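Local coordinates for protein succinate-semialdehyde dehydrogenase (Streptococcus pyogenes MGAS1882, PDB 4OGD) that probably catalyses the oxidation of succinic semialdehyde to succinate, using NADP+ as the cofactor, at residues Asp243-Leu247 / Asp275-Phe279; Ile378-Asn382 / Val403-Glu408. Residues are numbered along the deposited sequence.

Contact 1 of 2, residues Asp243-Leu247 / Asp275-Phe279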
loop_
_atom_site.group_PDB
_atom_site.type_symbol
_atom_site.label_atom_id
_atom_site.label_comp_id
_atom_site.label_asym_id
_atom_site.label_seq_id
_atom_site.Cartn_x
_atom_site.Cartn_y
_atom_site.Cartn_z
ATOM N N ASP A 243 33.297 -0.010 18.982
ATOM C CA ASP A 243 33.730 0.568 20.251
ATOM C C ASP A 243 33.042 -0.209 21.370
ATOM O O ASP A 243 31.834 -0.076 21.573
ATOM C CB ASP A 243 33.349 2.053 20.309
ATOM C CG ASP A 243 33.847 2.750 21.574
ATOM O OD1 ASP A 243 33.781 2.154 22.668
ATOM O OD2 ASP A 243 34.292 3.912 21.470
ATOM N N TRP A 244 33.812 -1.012 22.100
ATOM C CA TRP A 244 33.249 -1.925 23.094
ATOM C C TRP A 244 32.786 -1.240 24.383
ATOM O O TRP A 244 31.949 -1.774 25.114
ATOM C CB TRP A 244 34.234 -3.063 23.379
ATOM C CG TRP A 244 34.194 -4.082 22.295
ATOM C CD1 TRP A 244 34.678 -3.944 21.025
ATOM C CD2 TRP A 244 33.584 -5.374 22.358
ATOM N NE1 TRP A 244 34.420 -5.084 20.297
ATOM C CE2 TRP A 244 33.750 -5.976 21.095
ATOM C CE3 TRP A 244 32.913 -6.082 23.358
ATOM C CZ2 TRP A 244 33.271 -7.255 20.810
ATOM C CZ3 TRP A 244 32.446 -7.352 23.077
ATOM C CH2 TRP A 244 32.626 -7.927 21.815
ATOM N N ASP A 245 33.319 -0.054 24.652
ATOM C CA ASP A 245 32.864 0.737 25.794
ATOM C C ASP A 245 31.462 1.256 25.515
ATOM O O ASP A 245 30.562 1.164 26.353
ATOM C CB ASP A 245 33.807 1.920 26.032
ATOM C CG ASP A 245 35.114 1.506 26.682
ATOM O OD1 ASP A 245 35.069 0.762 27.684
ATOM O OD2 ASP A 245 36.185 1.923 26.191
ATOM N N GLN A 246 31.290 1.811 24.321
ATOM C CA GLN A 246 29.995 2.309 23.892
ATOM C C GLN A 246 29.008 1.168 23.714
ATOM O O GLN A 246 27.822 1.318 23.989
ATOM C CB GLN A 246 30.143 3.124 22.610
ATOM C CG GLN A 246 30.868 4.436 22.853
ATOM C CD GLN A 246 30.263 5.213 24.013
ATOM O OE1 GLN A 246 30.925 5.469 25.021
ATOM N NE2 GLN A 246 28.995 5.586 23.875
ATOM N N LEU A 247 29.510 0.019 23.273
ATOM C CA LEU A 247 28.685 -1.175 23.143
ATOM C C LEU A 247 28.024 -1.550 24.466
ATOM O O LEU A 247 26.807 -1.745 24.541
ATOM C CB LEU A 247 29.535 -2.338 22.637
ATOM C CG LEU A 247 28.833 -3.683 22.496
ATOM C CD1 LEU A 247 27.677 -3.572 21.520
ATOM C CD2 LEU A 247 29.827 -4.742 22.039
ATOM N N ASP A 275 35.575 -12.226 18.718
ATOM C CA ASP A 275 34.925 -11.455 19.777
ATOM C C ASP A 275 33.881 -12.259 20.543
ATOM O O ASP A 275 33.245 -11.744 21.470
ATOM C CB ASP A 275 34.232 -10.230 19.172
ATOM C CG ASP A 275 35.199 -9.271 18.508
ATOM O OD1 ASP A 275 36.316 -9.061 19.034
ATOM O OD2 ASP A 275 34.837 -8.721 17.448
ATOM N N TYR A 276 33.695 -13.516 20.160
ATOM C CA TYR A 276 32.561 -14.289 20.664
ATOM C C TYR A 276 32.578 -14.530 22.177
ATOM O O TYR A 276 31.589 -14.259 22.863
ATOM C CB TYR A 276 32.446 -15.611 19.899
ATOM C CG TYR A 276 31.388 -16.541 20.426
ATOM C CD1 TYR A 276 30.046 -16.358 20.097
ATOM C CD2 TYR A 276 31.724 -17.611 21.246
ATOM C CE1 TYR A 276 29.079 -17.215 20.571
ATOM C CE2 TYR A 276 30.766 -18.469 21.723
ATOM C CZ TYR A 276 29.445 -18.268 21.384
ATOM O OH TYR A 276 28.488 -19.132 21.865
ATOM N N ASP A 277 33.686 -15.045 22.706
ATOM C CA ASP A 277 33.764 -15.284 24.142
ATOM C C ASP A 277 33.617 -13.984 24.932
ATOM O O ASP A 277 32.936 -13.938 25.959
ATOM C CB ASP A 277 35.076 -15.984 24.510
ATOM C CG ASP A 277 35.073 -17.453 24.155
ATOM O OD1 ASP A 277 33.995 -18.007 23.862
ATOM O OD2 ASP A 277 36.161 -18.063 24.190
ATOM N N ARG A 278 34.248 -12.928 24.434
ATOM C CA ARG A 278 34.178 -11.613 25.056
ATOM C C ARG A 278 32.743 -11.094 25.096
ATOM O O ARG A 278 32.294 -10.561 26.112
ATOM C CB ARG A 278 35.083 -10.633 24.310
ATOM C CG ARG A 278 35.139 -9.247 24.912
ATOM C CD ARG A 278 35.925 -8.321 24.022
ATOM N NE ARG A 278 36.070 -7.000 24.609
ATOM C CZ ARG A 278 36.705 -5.995 24.023
ATOM N NH1 ARG A 278 37.252 -6.165 22.827
ATOM N NH2 ARG A 278 36.788 -4.825 24.630
ATOM N N PHE A 279 32.006 -11.271 24.002
ATOM C CA PHE A 279 30.618 -10.826 23.997
ATOM C C PHE A 279 29.703 -11.680 24.880
ATOM O O PHE A 279 28.782 -11.154 25.512
ATOM C CB PHE A 279 30.059 -10.736 22.576
ATOM C CG PHE A 279 28.711 -10.090 22.523
ATOM C CD1 PHE A 279 28.592 -8.716 22.665
ATOM C CD2 PHE A 279 27.561 -10.855 22.377
ATOM C CE1 PHE A 279 27.351 -8.112 22.646
ATOM C CE2 PHE A 279 26.314 -10.254 22.358
ATOM C CZ PHE A 279 26.214 -8.879 22.489
HETATM O O HOH W 1 35.004 -5.880 17.373
#
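Trp-244 is the residue to look at first: its indole reaches across from the first turn of one helix to the first turn of the next, and it loses far more surface here than any other residue. Arg-278 closes over one face: its side chain runs out fully extended and its guanidinium lies flat on the indole, planes at 10° and centres 3.8 Å apart. This is a stacked cation-pi contact, with Arg-278 CZ over the five-membered ring, while Arg-278 CD makes a CH-pi contact with the six-membered ring. The outer rim of the indole meets Phe-279, Trp-244 CH2 lying 3.9 Å from Phe-279 CB, and Leu-247 CD2 touches the ring edge at Phe-279 CD1, 4.2 Å away. No hydrogen bond links the two segments; instead a water accepts from Trp-244 NE1 (3.1 Å) and donates to Asp-275 OD2 (2.8 Å). Asp-243 N-caps the tryptophan's helix, its OD1 accepting from Gln-246 N at 3.0 Å. Leu-282 of helix 276-288 touches both Trp-244 and Leu-247, and Ile-238 of strand 235-238 supports Trp-244, Leu-247 and Phe-279. Helix 244-256 is the crossover of a beta-alpha-beta unit joining parallel strands 235-238 and 268-272, and helix 276-288 follows the latter: two successive helices meet on one face of an alpha/beta sheet, consistent with the aldehyde dehydrogenase fold, where Phe-279 also packs on Phe-269 and Ile-368.

Contact 2 of 2, residues Ile378-Asn382 / Val403-Glu408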
loop_
_atom_site.group_PDB
_atom_site.type_symbol
_atom_site.label_atom_id
_atom_site.label_comp_id
_atom_site.label_asym_id
_atom_site.label_seq_id
_atom_site.Cartn_x
_atom_site.Cartn_y
_atom_site.Cartn_z
ATOM N N ILE A 378 26.597 -10.310 7.353
ATOM C CA ILE A 378 25.553 -9.767 6.482
ATOM C C ILE A 378 24.629 -10.868 5.964
ATOM O O ILE A 378 23.408 -10.734 6.003
ATOM C CB ILE A 378 26.173 -8.983 5.309
ATOM C CG1 ILE A 378 26.878 -7.728 5.841
ATOM C CG2 ILE A 378 25.107 -8.616 4.263
ATOM C CD1 ILE A 378 27.895 -7.147 4.893
ATOM N N GLU A 379 25.223 -11.964 5.500
ATOM C CA GLU A 379 24.467 -13.140 5.058
ATOM C C GLU A 379 23.502 -13.647 6.135
ATOM O O GLU A 379 22.317 -13.886 5.863
ATOM C CB GLU A 379 25.438 -14.260 4.667
ATOM C CG GLU A 379 24.767 -15.517 4.113
ATOM C CD GLU A 379 24.316 -15.349 2.676
ATOM O OE1 GLU A 379 24.892 -14.490 1.971
ATOM O OE2 GLU A 379 23.392 -16.074 2.249
ATOM N N VAL A 380 24.004 -13.804 7.359
ATOM C CA VAL A 380 23.163 -14.251 8.468
ATOM C C VAL A 380 22.094 -13.203 8.799
ATOM O O VAL A 380 20.926 -13.537 8.972
ATOM C CB VAL A 380 24.000 -14.612 9.717
ATOM C CG1 VAL A 380 23.099 -14.925 10.894
ATOM C CG2 VAL A 380 24.883 -15.808 9.415
ATOM N N ALA A 381 22.489 -11.937 8.842
ATOM C CA ALA A 381 21.527 -10.864 9.085
ATOM C C ALA A 381 20.353 -10.920 8.106
ATOM O O ALA A 381 19.194 -10.721 8.500
ATOM C CB ALA A 381 22.224 -9.500 9.021
ATOM N N ASN A 382 20.652 -11.222 6.841
ATOM C CA ASN A 382 19.632 -11.209 5.794
ATOM C C ASN A 382 18.919 -12.538 5.622
ATOM O O ASN A 382 17.908 -12.607 4.916
ATOM C CB ASN A 382 20.231 -10.759 4.459
ATOM C CG ASN A 382 20.624 -9.303 4.470
ATOM O OD1 ASN A 382 20.141 -8.540 5.302
ATOM N ND2 ASN A 382 21.492 -8.901 3.539
ATOM N N VAL A 403 27.816 -1.048 5.546
ATOM C CA VAL A 403 27.222 -2.311 5.978
ATOM C C VAL A 403 25.707 -2.190 6.149
ATOM O O VAL A 403 24.960 -3.080 5.737
ATOM C CB VAL A 403 27.868 -2.827 7.277
ATOM C CG1 VAL A 403 27.166 -4.091 7.739
ATOM C CG2 VAL A 403 29.350 -3.112 7.034
ATOM N N ALA A 404 25.245 -1.080 6.729
ATOM C CA ALA A 404 23.808 -0.865 6.920
ATOM C C ALA A 404 23.034 -0.993 5.605
ATOM O O ALA A 404 21.975 -1.629 5.557
ATOM C CB ALA A 404 23.556 0.507 7.549
ATOM N N ALA A 405 23.573 -0.408 4.539
ATOM C CA ALA A 405 22.900 -0.425 3.241
ATOM C C ALA A 405 22.771 -1.844 2.707
ATOM O O ALA A 405 21.846 -2.146 1.947
ATOM C CB ALA A 405 23.650 0.448 2.237
ATOM N N LYS A 406 23.686 -2.719 3.112
ATOM C CA LYS A 406 23.650 -4.102 2.642
ATOM C C LYS A 406 22.642 -4.982 3.381
ATOM O O LYS A 406 22.378 -6.110 2.958
ATOM C CB LYS A 406 25.044 -4.727 2.706
ATOM C CG LYS A 406 26.023 -4.066 1.756
ATOM C CD LYS A 406 27.417 -4.664 1.897
ATOM C CE LYS A 406 28.369 -4.048 0.883
ATOM N NZ LYS A 406 29.759 -4.531 1.110
ATOM N N ILE A 407 22.077 -4.476 4.472
ATOM C CA ILE A 407 21.099 -5.253 5.233
ATOM C C ILE A 407 19.704 -5.094 4.641
ATOM O O ILE A 407 19.257 -3.970 4.362
ATOM C CB ILE A 407 21.059 -4.852 6.727
ATOM C CG1 ILE A 407 22.473 -4.832 7.322
ATOM C CG2 ILE A 407 20.187 -5.823 7.514
ATOM C CD1 ILE A 407 23.238 -6.143 7.121
ATOM N N GLU A 408 19.026 -6.222 4.441
ATOM C CA GLU A 408 17.655 -6.244 3.945
ATOM C C GLU A 408 16.707 -6.003 5.116
ATOM O O GLU A 408 16.248 -6.944 5.779
ATOM C CB GLU A 408 17.362 -7.591 3.274
ATOM C CG GLU A 408 18.166 -7.795 2.002
ATOM C CD GLU A 408 17.896 -9.127 1.334
ATOM O OE1 GLU A 408 17.457 -10.073 2.022
ATOM O OE2 GLU A 408 18.137 -9.228 0.112
HETATM O O HOH W 2 17.597 -8.275 8.557
HETATM O O HOH W 3 18.540 -13.129 2.003
#
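Two helix ends come together here: branched aliphatic side chains interlock, with Ala-381 as the small one, and Asn-382 closes the end with polar bonds. Ile-378 is the main bump on helix 374-382: it pushes into a hollow lined by Val-403, the aliphatic part of Lys-406 and Ile-407, with Ile-378 CG1 at 4.1 Å from Val-403 CG1 and Ile-378 CD1 at 3.9 Å from Lys-406 CD. Coming the other way, Ile-407 CD1 fills the hollow beside Ala-381, 4.2 Å from Ile-378 CG1 and 4.0 Å from Ala-381 CB. The amide of Asn-382 bridges both sides of Ile-407: Asn-382 ND2 donates to Lys-406 O (3.0 Å), and Asn-382 OD1 accepts from Glu-408 N (2.7 Å), so the side chain pairs with the main chain much as another strand would. Glu-408 OE2 makes a hydrogen bond with Tyr-36 OH and a salt bridge with Lys-37 NZ, both of the second subunit; OE1 forms a salt bridge with Lys-430 of its own chain. Helices 374-382 and 397-406 follow strands 365-371 and 391-393 and pack on the same alpha/beta sheet, as expected of an aldehyde dehydrogenase fold: Ala-381 and Ile-407 rest on Ile-237, Val-403 on Ile-392, and just past Glu-408 comes strand 411-414, the outermost of the sheet within this chain.

Contact 1 comes first along the chain and is complete before contact 2 begins; their centres lie 20 Å apart, with about 12 Å between nearest atoms, so they do not touch. What joins them is the seven-stranded mixed sheet. In strand 235-238, Ile-238 supports contact 1, whereas Ala-235 and Ile-237 lie under contact 2; in strand 365-371, Ile-368 meets contact 1, and Tyr-369 and Val-371 meet Val-380 of contact 2. Since neighbouring residues of a strand face opposite ways, this alternation suggests that the two helix pairs cover opposite faces of one shared sheet. Contact 2 also reaches the second subunit, which touches neither segment of contact 1.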